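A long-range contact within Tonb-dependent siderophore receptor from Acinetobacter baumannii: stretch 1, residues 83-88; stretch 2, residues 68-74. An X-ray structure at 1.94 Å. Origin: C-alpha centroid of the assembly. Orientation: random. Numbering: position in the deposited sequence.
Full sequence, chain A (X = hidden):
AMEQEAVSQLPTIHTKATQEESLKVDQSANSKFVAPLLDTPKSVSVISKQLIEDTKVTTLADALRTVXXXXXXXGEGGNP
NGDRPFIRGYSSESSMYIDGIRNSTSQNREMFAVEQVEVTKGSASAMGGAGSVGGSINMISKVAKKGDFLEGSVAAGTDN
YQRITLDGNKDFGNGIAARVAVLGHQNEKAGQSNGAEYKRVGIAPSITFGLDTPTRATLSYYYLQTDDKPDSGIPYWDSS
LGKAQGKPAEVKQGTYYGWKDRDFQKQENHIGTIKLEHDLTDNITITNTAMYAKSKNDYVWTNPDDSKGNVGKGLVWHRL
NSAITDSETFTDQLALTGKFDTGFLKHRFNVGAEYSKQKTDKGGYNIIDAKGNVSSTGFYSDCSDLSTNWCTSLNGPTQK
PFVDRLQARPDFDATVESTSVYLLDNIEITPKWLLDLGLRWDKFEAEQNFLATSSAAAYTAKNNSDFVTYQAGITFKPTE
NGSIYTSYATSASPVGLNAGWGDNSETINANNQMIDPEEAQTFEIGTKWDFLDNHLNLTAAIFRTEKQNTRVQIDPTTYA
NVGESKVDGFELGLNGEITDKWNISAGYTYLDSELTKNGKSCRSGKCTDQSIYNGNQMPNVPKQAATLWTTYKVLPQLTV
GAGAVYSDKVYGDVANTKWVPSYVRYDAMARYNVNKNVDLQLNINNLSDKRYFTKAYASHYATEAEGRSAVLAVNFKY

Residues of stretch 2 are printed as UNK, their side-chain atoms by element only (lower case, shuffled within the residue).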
ATOM      1  N   ASP A  83      -6.146  -0.478   0.942  1.00 16.78           N
ATOM      2  CA  ASP A  83      -4.829  -0.826   0.421  1.00 16.81           C
ATOM      3  C   ASP A  83      -4.157  -1.824   1.379  1.00 16.68           C
ATOM      4  O   ASP A  83      -4.043  -1.546   2.588  1.00 16.76           O
ATOM      5  CB  ASP A  83      -3.925   0.395   0.295  1.00 16.90           C
ATOM      6  CG  ASP A  83      -4.480   1.468  -0.623  1.00 17.34           C
ATOM      7  OD1 ASP A  83      -5.197   1.162  -1.605  1.00 18.97           O
ATOM      8  OD2 ASP A  83      -4.187   2.647  -0.340  1.00 15.20           O
ATOM      9  N   ARG A  84      -3.696  -2.961   0.848  1.00 15.86           N
ATOM     10  CA  ARG A  84      -2.958  -3.965   1.650  1.00 16.05           C
ATOM     11  C   ARG A  84      -1.739  -4.487   0.890  1.00 15.36           C
ATOM     12  O   ARG A  84      -1.741  -5.613   0.397  1.00 17.06           O
ATOM     13  CB  ARG A  84      -3.861  -5.160   2.003  1.00 16.28           C
ATOM     14  CG  ARG A  84      -5.144  -4.853   2.757  1.00 17.28           C
ATOM     15  CD  ARG A  84      -5.820  -6.143   3.252  1.00 21.06           C
ATOM     16  NE  ARG A  84      -4.945  -6.753   4.260  1.00 19.01           N
ATOM     17  CZ  ARG A  84      -4.524  -8.017   4.270  1.00 22.11           C
ATOM     18  NH1 ARG A  84      -5.000  -8.919   3.424  1.00 22.36           N
ATOM     19  NH2 ARG A  84      -3.667  -8.401   5.193  1.00 23.70           N
ATOM     20  N   PRO A  85      -0.699  -3.674   0.769  1.00 16.83           N
ATOM     21  CA  PRO A  85       0.414  -4.115  -0.081  1.00 17.30           C
ATOM     22  C   PRO A  85       1.345  -5.065   0.652  1.00 19.24           C
ATOM     23  O   PRO A  85       1.755  -4.788   1.784  1.00 20.74           O
ATOM     24  CB  PRO A  85       1.151  -2.830  -0.408  1.00 18.58           C
ATOM     25  CG  PRO A  85       0.286  -1.709   0.113  1.00 23.02           C
ATOM     26  CD  PRO A  85      -0.529  -2.293   1.216  1.00 18.82           C
ATOM     27  N   PHE A  86       1.718  -6.148  -0.025  1.00 16.42           N
ATOM     28  CA  PHE A  86       2.752  -7.050   0.441  1.00 15.08           C
ATOM     29  C   PHE A  86       4.067  -6.761  -0.296  1.00 17.09           C
ATOM     30  O   PHE A  86       4.073  -6.623  -1.528  1.00 19.32           O
ATOM     31  CB  PHE A  86       2.296  -8.500   0.213  1.00 16.60           C
ATOM     32  CG  PHE A  86       1.311  -8.968   1.213  1.00 17.94           C
ATOM     33  CD1 PHE A  86      -0.005  -8.507   1.187  1.00 21.54           C
ATOM     34  CD2 PHE A  86       1.690  -9.840   2.218  1.00 19.53           C
ATOM     35  CE1 PHE A  86      -0.925  -8.934   2.135  1.00 23.05           C
ATOM     36  CE2 PHE A  86       0.767 -10.285   3.157  1.00 20.24           C
ATOM     37  CZ  PHE A  86      -0.538  -9.832   3.116  1.00 24.13           C
ATOM     38  N   ILE A  87       5.146  -6.633   0.465  1.00 15.15           N
ATOM     39  CA  ILE A  87       6.460  -6.354  -0.073  1.00 15.79           C
ATOM     40  C   ILE A  87       7.388  -7.475   0.373  1.00 18.13           C
ATOM     41  O   ILE A  87       7.502  -7.790   1.581  1.00 17.18           O
ATOM     42  CB  ILE A  87       7.001  -4.999   0.393  1.00 15.96           C
ATOM     43  CG1 ILE A  87       6.000  -3.884   0.069  1.00 19.81           C
ATOM     44  CG2 ILE A  87       8.315  -4.680  -0.284  1.00 18.88           C
ATOM     45  CD1 ILE A  87       6.403  -2.554   0.682  1.00 20.62           C
ATOM     46  N   ARG A  88       8.010  -8.108  -0.609  1.00 17.96           N
ATOM     47  CA  ARG A  88       8.831  -9.305  -0.383  1.00 16.89           C
ATOM     48  C   ARG A  88       8.146 -10.338   0.519  1.00 17.89           C
ATOM     49  O   ARG A  88       8.793 -10.978   1.352  1.00 20.46           O
ATOM     50  CB  ARG A  88      10.196  -8.911   0.189  1.00 15.17           C
ATOM     51  CG  ARG A  88      11.076  -8.124  -0.775  1.00 18.02           C
ATOM     52  CD  ARG A  88      12.468  -7.882  -0.169  1.00 20.33           C
ATOM     53  NE  ARG A  88      13.343  -7.165  -1.097  1.00 20.14           N
ATOM     54  CZ  ARG A  88      14.591  -6.791  -0.829  1.00 21.21           C
ATOM     55  NH1 ARG A  88      15.132  -7.043   0.347  1.00 20.91           N
ATOM     56  NH2 ARG A  88      15.277  -6.128  -1.730  1.00 19.86           N
ATOM     57  N   UNK A  68       7.136  -4.795  -9.694  1.00 22.71           N
ATOM     58  CA  UNK A  68       6.916  -6.238  -9.645  1.00 22.72           C
ATOM     59  C   UNK A  68       7.090  -6.803  -8.253  1.00 21.18           C
ATOM     60  O   UNK A  68       7.976  -6.382  -7.497  1.00 19.19           O
ATOM     61  c   UNK A  68       9.041  -5.745 -10.687  1.00 28.14           C
ATOM     62  c   UNK A  68       8.007  -6.805 -10.569  1.00 26.93           C
ATOM     63  c   UNK A  68       8.391  -4.425 -10.379  1.00 27.11           C
ATOM     64  N   UNK A  69       6.265  -7.777  -7.930  1.00 21.39           N
ATOM     65  CA  UNK A  69       6.385  -8.490  -6.668  1.00 24.74           C
ATOM     66  C   UNK A  69       5.645  -7.808  -5.520  1.00 25.18           C
ATOM     67  O   UNK A  69       5.621  -8.339  -4.416  1.00 28.86           O
ATOM     68  N   UNK A  70       5.063  -6.636  -5.755  1.00 21.42           N
ATOM     69  CA  UNK A  70       4.223  -6.029  -4.719  1.00 22.50           C
ATOM     70  C   UNK A  70       2.888  -6.681  -5.014  1.00 27.78           C
ATOM     71  O   UNK A  70       2.390  -6.598  -6.128  1.00 41.44           O
ATOM     72  c   UNK A  70       4.124  -4.505  -4.817  1.00 23.86           C
ATOM     73  c   UNK A  70       5.508  -3.863  -4.772  1.00 28.02           C
ATOM     74  c   UNK A  70       6.425  -4.438  -3.737  1.00 29.77           C
ATOM     75  c   UNK A  70       3.248  -3.949  -3.707  1.00 30.93           C
ATOM     76  N   UNK A  71       2.381  -7.461  -4.078  1.00 17.24           N
ATOM     77  CA  UNK A  71       1.106  -8.096  -4.285  1.00 18.84           C
ATOM     78  C   UNK A  71       0.101  -7.416  -3.357  1.00 20.10           C
ATOM     79  O   UNK A  71       0.450  -6.996  -2.260  1.00 23.60           O
ATOM     80  c   UNK A  71      -0.026 -10.330  -4.215  1.00 35.21           C
ATOM     81  o   UNK A  71       2.272 -10.161  -4.852  1.00 29.29           O
ATOM     82  c   UNK A  71       1.251  -9.604  -3.985  1.00 28.00           C
ATOM     83  N   UNK A  72      -1.145  -7.339  -3.790  1.00 18.79           N
ATOM     84  CA  UNK A  72      -2.214  -6.711  -3.017  1.00 19.14           C
ATOM     85  C   UNK A  72      -3.052  -7.746  -2.280  1.00 23.14           C
ATOM     86  O   UNK A  72      -3.397  -8.803  -2.826  1.00 24.46           O
ATOM     87  c   UNK A  72      -3.154  -5.929  -3.914  1.00 18.50           C
ATOM     88  c   UNK A  72      -2.507  -4.864  -4.764  1.00 23.41           C
ATOM     89  c   UNK A  72      -3.520  -4.183  -5.683  1.00 23.31           C
ATOM     90  c   UNK A  72      -1.793  -3.878  -3.857  1.00 21.56           C
ATOM     91  N   UNK A  73      -3.343  -7.446  -1.024  1.00 18.83           N
ATOM     92  CA  UNK A  73      -4.171  -8.316  -0.197  1.00 18.95           C
ATOM     93  C   UNK A  73      -5.604  -7.839  -0.153  1.00 19.99           C
ATOM     94  O   UNK A  73      -5.923  -6.667  -0.484  1.00 17.81           O
ATOM     95  N   UNK A  74      -6.483  -8.745   0.257  1.00 19.30           N
ATOM     96  CA  UNK A  74      -7.913  -8.479   0.257  1.00 19.97           C
ATOM     97  C   UNK A  74      -8.439  -8.439   1.680  1.00 20.12           C
ATOM     98  O   UNK A  74      -7.753  -8.872   2.621  1.00 19.68           O
ATOM     99  c   UNK A  74      -8.636  -9.547  -0.529  1.00 20.89           C
TER
HETATM  100  O   HOH W   1       8.263  -7.870  -3.444  1.00 21.10           O
HETATM  101  O   HOH W   2      -4.739  -4.201  -1.492  1.00 18.09           O

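Position 68 carries three side-chain carbons that close a ring onto its own backbone N, a pattern unique to proline. Pro68 lies too far from stretch 1 to touch it.

Position 69 has no side-chain atoms, so it is Gly69. Its phi of 86° and psi of -4° would jam a CB against the carbonyl O of the residue before, which by itself calls for glycine. The O of water 1 accepts from Arg88 N at 2.9 Å and donates a weak hydrogen bond to Gly69 O, 2.9 Å from that water O.

Position 70 has four carbons, forked at the first, with one arm two carbons long: isoleucine. Both arms of Ile70 find apolar partners: CG2 lies 4.1 Å from Pro85 CB, and CD1 lies 3.9 Å from Ile87 CG1. A branched aliphatic chain suits this greasy patch. In the backbone, Ile70 CA makes a CA-H...O contact of 3.2 Å with Phe86 O.

Position 71 has one carbon bearing an oxygen and a second carbon, the short fork of threonine. Thr71 shares a sheet face with Phe86, their CB atoms 4.5 Å apart, and its beta-branched shape is at home in an extended strand. Its backbone bonds twice to Phe86: Phe86 N donates to Thr71 O (2.7 Å), and Thr71 N donates to Phe86 O (3.2 Å).

Position 72 has four carbons forked at the second, hence leucine. Leu72 points to the face that Pro85 occupies, and its CD2 comes 4.4 Å from Pro85 CA; an apolar fork suits a place beside the proline. This is a non-hydrogen-bonded pair, so proline, which lacks an N-H, costs the ladder no bond here.

Position 73 again lacks side-chain atoms. A CB would point toward stretch 1 and fall 2.7 Å from Arg84 NH1 and 2.9 Å from Phe86 CE1, both clashes; Gly73 leaves that space free, and its CA sits 4.0 Å from Phe86 CE1. Gly73 N donates to Arg84 O (2.8 Å), while the O of water 2 lies 2.8 Å from Arg84 N, from which it accepts, and 2.9 Å from Gly73 O, to which it donates.

Position 74 has a single carbon, that of alanine. The CB of Ala74 points away, leaving the backbone to make the contact: Arg84 NH1 donates to Ala74 O at 2.9 Å.

The contact is thus a short antiparallel pairing. Three backbone hydrogen bonds set the register, the Arg84 side chain extends the pairing to Ala74, and Ile70 adds apolar packing near the other end.

Stretch 2, residues 68-74: PGITLGA
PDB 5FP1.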